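Local coordinates for m3DLH protein (Halieaceae bacterium, PDB 7JKA) that probably hydrolyses lactone or related ester bonds, as a dienelactone hydrolase family enzyme of the alpha/beta-hydrolase clan, and may also act on phosphotriesters, at residues V152-G157 and L174-A179; F48-G53 and G130-G135. All blocks are in the same frame, centred on the assembly; numbering follows the deposited sequence.

Interaction 1 of 2, residues V152-G157 and L174-A179; sequences VTFHAG and LVCHGA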
loop_
_atom_site.group_PDB
_atom_site.type_symbol
_atom_site.label_atom_id
_atom_site.label_comp_id
_atom_site.label_asym_id
_atom_site.label_seq_id
_atom_site.Cartn_x
_atom_site.Cartn_y
_atom_site.Cartn_z
ATOM N N VAL A 152 -4.521 4.257 -1.459
ATOM C CA VAL A 152 -3.581 5.379 -1.504
ATOM C C VAL A 152 -2.194 4.825 -1.715
ATOM O O VAL A 152 -1.774 3.912 -0.991
ATOM C CB VAL A 152 -3.619 6.228 -0.219
ATOM C CG1 VAL A 152 -2.704 7.465 -0.407
ATOM C CG2 VAL A 152 -5.048 6.667 0.092
ATOM N N THR A 153 -1.478 5.354 -2.703
ATOM C CA THR A 153 -0.109 4.927 -2.956
ATOM C C THR A 153 0.871 6.053 -2.666
ATOM O O THR A 153 0.566 7.236 -2.847
ATOM C CB THR A 153 0.088 4.437 -4.399
ATOM O OG1 THR A 153 -0.009 5.534 -5.333
ATOM C CG2 THR A 153 -0.977 3.432 -4.744
ATOM N N PHE A 154 2.059 5.677 -2.203
ATOM C CA PHE A 154 3.115 6.641 -1.916
ATOM C C PHE A 154 4.347 6.238 -2.706
ATOM O O PHE A 154 4.855 5.120 -2.536
ATOM C CB PHE A 154 3.447 6.689 -0.419
ATOM C CG PHE A 154 2.284 7.069 0.461
ATOM C CD1 PHE A 154 1.444 6.093 1.003
ATOM C CD2 PHE A 154 2.070 8.394 0.798
ATOM C CE1 PHE A 154 0.386 6.431 1.821
ATOM C CE2 PHE A 154 1.004 8.763 1.619
ATOM C CZ PHE A 154 0.158 7.761 2.141
ATOM N N HIS A 155 4.822 7.141 -3.557
ATOM C CA HIS A 155 5.998 6.924 -4.419
ATOM C C HIS A 155 6.030 5.511 -5.001
ATOM O O HIS A 155 7.027 4.791 -4.897
ATOM C CB HIS A 155 7.319 7.275 -3.709
ATOM C CG HIS A 155 7.457 6.747 -2.304
ATOM N ND1 HIS A 155 7.933 5.483 -2.018
ATOM C CD2 HIS A 155 7.227 7.337 -1.105
ATOM C CE1 HIS A 155 7.955 5.306 -0.708
ATOM N NE2 HIS A 155 7.522 6.411 -0.128
ATOM N N ALA A 156 4.927 5.135 -5.652
ATOM C CA ALA A 156 4.747 3.791 -6.208
ATOM C C ALA A 156 5.067 3.727 -7.690
ATOM O O ALA A 156 4.633 4.572 -8.471
ATOM C CB ALA A 156 3.304 3.319 -6.002
ATOM N N GLY A 157 5.777 2.668 -8.079
ATOM C CA GLY A 157 5.832 2.323 -9.488
ATOM C C GLY A 157 4.453 1.963 -9.998
ATOM O O GLY A 157 3.581 1.506 -9.248
ATOM N N LEU A 174 -6.120 7.442 -4.683
ATOM C CA LEU A 174 -5.239 8.606 -4.560
ATOM C C LEU A 174 -3.797 8.159 -4.745
ATOM O O LEU A 174 -3.306 7.326 -3.981
ATOM C CB LEU A 174 -5.404 9.281 -3.194
ATOM C CG LEU A 174 -4.355 10.355 -2.874
ATOM C CD1 LEU A 174 -4.468 11.559 -3.803
ATOM C CD2 LEU A 174 -4.546 10.791 -1.459
ATOM N N VAL A 175 -3.131 8.694 -5.772
ATOM C CA VAL A 175 -1.715 8.421 -6.039
ATOM C C VAL A 175 -0.911 9.619 -5.563
ATOM O O VAL A 175 -1.097 10.729 -6.075
ATOM C CB VAL A 175 -1.458 8.166 -7.532
ATOM C CG1 VAL A 175 0.040 8.093 -7.803
ATOM C CG2 VAL A 175 -2.134 6.863 -7.962
ATOM N N CYS A 176 -0.011 9.409 -4.598
ATOM C CA CYS A 176 0.913 10.446 -4.134
ATOM C C CYS A 176 2.280 10.172 -4.747
ATOM O O CYS A 176 2.987 9.234 -4.348
ATOM C CB CYS A 176 1.005 10.484 -2.610
ATOM S SG CYS A 176 -0.599 10.734 -1.792
ATOM N N HIS A 177 2.670 11.013 -5.690
ATOM C CA HIS A 177 3.787 10.769 -6.589
ATOM C C HIS A 177 4.847 11.852 -6.408
ATOM O O HIS A 177 4.526 13.050 -6.429
ATOM C CB HIS A 177 3.269 10.781 -8.032
ATOM C CG HIS A 177 4.337 10.689 -9.073
ATOM N ND1 HIS A 177 5.108 9.559 -9.251
ATOM C CD2 HIS A 177 4.742 11.579 -10.017
ATOM C CE1 HIS A 177 5.956 9.764 -10.250
ATOM N NE2 HIS A 177 5.751 10.979 -10.731
ATOM N N GLY A 178 6.106 11.447 -6.271
ATOM C CA GLY A 178 7.205 12.381 -6.258
ATOM C C GLY A 178 7.548 12.797 -7.673
ATOM O O GLY A 178 7.866 11.953 -8.507
ATOM N N ALA A 179 7.454 14.093 -7.977
ATOM C CA ALA A 179 7.649 14.528 -9.344
ATOM C C ALA A 179 9.083 14.321 -9.823
ATOM O O ALA A 179 9.316 14.255 -11.038
ATOM C CB ALA A 179 7.247 16.004 -9.472
HETATM O O HOH W 1 2.485 6.794 -5.778
HETATM O O HOH W 2 3.579 7.159 -8.242
#
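Val152, Thr153 and Phe154 pair in parallel with Leu174, Val175 and Cys176, joining two neighbouring strands near their C-terminal ends in the buried central sheet of the alpha/beta-hydrolase fold. The strand directions differ by only 9°. Both backbone polar atoms of Thr153 bond across to the neighbouring strand: its N donates to Leu174 O (3.0 Å), and its O accepts from Cys176 N (2.8 Å). One step on, His155 N reaches Cys176 O at 2.9 Å. On one face Val152 and Leu174 lie side by side, CG1 of Val152 resting 3.9 Å from CD2 of Leu174. Cys176 follows on that face: its CB meets CD2 of Phe154, while SG lies 4.9 Å from the centroid of the Phe154 ring, approaching it obliquely, in a sulfur-aromatic contact. On the other face Thr153 holds OG1 between its own N and carbonyl carbon (chi1 69°), which sets the oxygen 3.4 Å from Val175 CA. OG1 also binds a water that donates to Cys176 O and accepts from Ala156 N, fastening the turn where strand 150-154 ends; Cys176 O thus serves two donors. A second water joins Ala156 O to His177 ND1. Helix 232-250 covers the Val152, Phe154, Leu174 and Cys176 face, whereas helix 186-198 packs on Val175 and His177. Within the sheet, strand 126-131 flanks strand 150-154, and strand 203-208 flanks strand 172-178.

Interaction 2 of 2, residues F48-G53 and G130-G135; sequences FPEAFG and GFCFGG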
loop_
_atom_site.group_PDB
_atom_site.type_symbol
_atom_site.label_atom_id
_atom_site.label_comp_id
_atom_site.label_asym_id
_atom_site.label_seq_id
_atom_site.Cartn_x
_atom_site.Cartn_y
_atom_site.Cartn_z
ATOM N N PHE A 48 0.853 -2.204 2.600
ATOM C CA PHE A 48 1.849 -2.964 1.863
ATOM C C PHE A 48 3.179 -2.236 1.904
ATOM O O PHE A 48 3.241 -1.026 1.604
ATOM C CB PHE A 48 1.406 -3.184 0.421
ATOM C CG PHE A 48 0.218 -4.096 0.295
ATOM C CD1 PHE A 48 0.359 -5.462 0.528
ATOM C CD2 PHE A 48 -1.037 -3.587 -0.011
ATOM C CE1 PHE A 48 -0.750 -6.307 0.425
ATOM C CE2 PHE A 48 -2.151 -4.422 -0.110
ATOM C CZ PHE A 48 -2.014 -5.772 0.113
ATOM N N PRO A 49 4.242 -2.919 2.288
ATOM C CA PRO A 49 5.541 -2.271 2.467
ATOM C C PRO A 49 6.255 -2.069 1.134
ATOM O O PRO A 49 5.823 -2.533 0.078
ATOM C CB PRO A 49 6.303 -3.298 3.320
ATOM C CG PRO A 49 5.795 -4.636 2.734
ATOM C CD PRO A 49 4.309 -4.373 2.546
ATOM N N GLU A 50 7.396 -1.371 1.196
ATOM C CA GLU A 50 8.333 -1.385 0.079
ATOM C C GLU A 50 8.755 -2.816 -0.261
ATOM O O GLU A 50 8.505 -3.731 0.537
ATOM C CB GLU A 50 9.551 -0.520 0.406
ATOM C CG GLU A 50 9.234 0.976 0.456
ATOM C CD GLU A 50 10.498 1.813 0.399
ATOM O OE1 GLU A 50 11.437 1.537 1.169
ATOM O OE2 GLU A 50 10.574 2.744 -0.423
ATOM N N ALA A 51 9.365 -3.031 -1.438
ATOM C CA ALA A 51 9.640 -4.394 -1.897
ATOM C C ALA A 51 10.666 -5.114 -1.042
ATOM O O ALA A 51 10.792 -6.339 -1.168
ATOM C CB ALA A 51 10.102 -4.401 -3.359
ATOM N N PHE A 52 11.393 -4.402 -0.169
ATOM C CA PHE A 52 12.211 -5.091 0.824
ATOM C C PHE A 52 11.392 -6.111 1.609
ATOM O O PHE A 52 11.920 -7.147 2.012
ATOM C CB PHE A 52 12.820 -4.093 1.806
ATOM C CG PHE A 52 13.606 -3.008 1.154
ATOM C CD1 PHE A 52 14.804 -3.290 0.534
ATOM C CD2 PHE A 52 13.146 -1.700 1.182
ATOM C CE1 PHE A 52 15.543 -2.282 -0.072
ATOM C CE2 PHE A 52 13.871 -0.690 0.583
ATOM C CZ PHE A 52 15.073 -0.982 -0.044
ATOM N N GLY A 53 10.121 -5.824 1.852
ATOM C CA GLY A 53 9.244 -6.642 2.666
ATOM C C GLY A 53 8.809 -5.923 3.928
ATOM O O GLY A 53 9.071 -4.735 4.129
ATOM N N GLY A 130 0.102 1.612 0.243
ATOM C CA GLY A 130 1.358 0.955 -0.043
ATOM C C GLY A 130 2.423 1.952 -0.417
ATOM O O GLY A 130 2.136 3.044 -0.936
ATOM N N PHE A 131 3.663 1.564 -0.159
ATOM C CA PHE A 131 4.843 2.384 -0.358
ATOM C C PHE A 131 5.681 1.706 -1.424
ATOM O O PHE A 131 5.961 0.517 -1.320
ATOM C CB PHE A 131 5.603 2.517 0.969
ATOM C CG PHE A 131 4.776 3.135 2.035
ATOM C CD1 PHE A 131 3.894 2.377 2.786
ATOM C CD2 PHE A 131 4.800 4.513 2.198
ATOM C CE1 PHE A 131 3.081 2.978 3.742
ATOM C CE2 PHE A 131 3.997 5.138 3.151
ATOM C CZ PHE A 131 3.118 4.365 3.911
ATOM N N CYS A 132 6.068 2.450 -2.458
ATOM C CA CYS A 132 6.871 1.909 -3.581
ATOM C C CYS A 132 6.170 0.687 -4.144
ATOM O O CYS A 132 4.981 0.771 -4.484
ATOM C CB CYS A 132 8.276 1.621 -3.143
ATOM S SG CYS A 132 8.989 3.015 -2.624
ATOM N N PHE A 133 6.859 -0.448 -4.245
ATOM C CA PHE A 133 6.229 -1.648 -4.789
ATOM C C PHE A 133 4.981 -2.044 -4.006
ATOM O O PHE A 133 4.049 -2.597 -4.591
ATOM C CB PHE A 133 7.241 -2.805 -4.788
ATOM C CG PHE A 133 6.700 -4.078 -5.376
ATOM C CD1 PHE A 133 6.605 -4.251 -6.753
ATOM C CD2 PHE A 133 6.295 -5.112 -4.546
ATOM C CE1 PHE A 133 6.105 -5.450 -7.295
ATOM C CE2 PHE A 133 5.807 -6.311 -5.077
ATOM C CZ PHE A 133 5.707 -6.472 -6.449
ATOM N N GLY A 134 4.933 -1.735 -2.704
ATOM C CA GLY A 134 3.700 -1.926 -1.940
ATOM C C GLY A 134 2.525 -1.123 -2.461
ATOM O O GLY A 134 1.372 -1.578 -2.397
ATOM N N GLY A 135 2.784 0.077 -2.981
ATOM C CA GLY A 135 1.713 0.846 -3.594
ATOM C C GLY A 135 1.250 0.200 -4.881
ATOM O O GLY A 135 0.047 0.141 -5.161
HETATM O O HOH W 3 10.102 -1.090 -3.478
#
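Phe48 O accepts from Phe131 N (3.2 Å) where strand 42-48 runs parallel to strand 126-131, at the entry to what fits the nucleophile elbow of alpha/beta hydrolases. The same oxygen lies near the plane of the Phe131 ring, at its edge by CD1. Beyond this bond along the chain the backbones close up at bare glycines: Pro49 O lies 3.0 Å from Gly134 CA, and Gly134 O lies 3.2 Å from Phe48 CB. The Pro49 and Phe48 carbonyls occupy the place where a Gly134 side chain would start; at Gly130 one would meet Gly134 O and Phe48 CB. Cys132, the probable nucleophile, stands at the sharp turn with phi 54° and psi -126°, at the N-cap position of helix 133-143. Glu50 stretches past Phe131, its CG 4.0 Å from Phe131 CB, toward Cys132; its carboxylate nears the sulfur, as in dienelactone hydrolase, but Cys132 has two conformers and the short approach is doubtful. Ser214 OG steadies Glu50 OE2 by a hydrogen bond. Ala51 CB packs 3.6 Å from Phe133 CB; with CG anti to the backbone N (chi1 -178°), the Phe133 ring turns away to Trp104 and helix 90-98. A water accepts from Ala51 N at 2.9 Å and weakly from Phe133 N at 3.4 Å, two amides placed like those of an oxyanion hole.

In the fold
Interactions 1 and 2 lie in series along the chain, 48-53 with 130-135 closing before 152-157 with 174-179 opens, and their centres are about 11 Å apart. Both belong to one sheet: strand 126-131 of interaction 2 adjoins strand 150-154 of interaction 1, with helix 133-143 between them in sequence. They touch directly, Phe154 N probably bonding to Gly130 O and Cys132 N to Phe154 O, each at 2.9 Å, and the rings of Phe131 and Phe154 stack. The ends of strands 126-131 and 150-154 therefore come together at Cys132. His155 touches Cys132 and Asp181 and meets His213 edge-to-face; Cys132, His213 and Asp181 would suit the family's Cys-His-Asp triad.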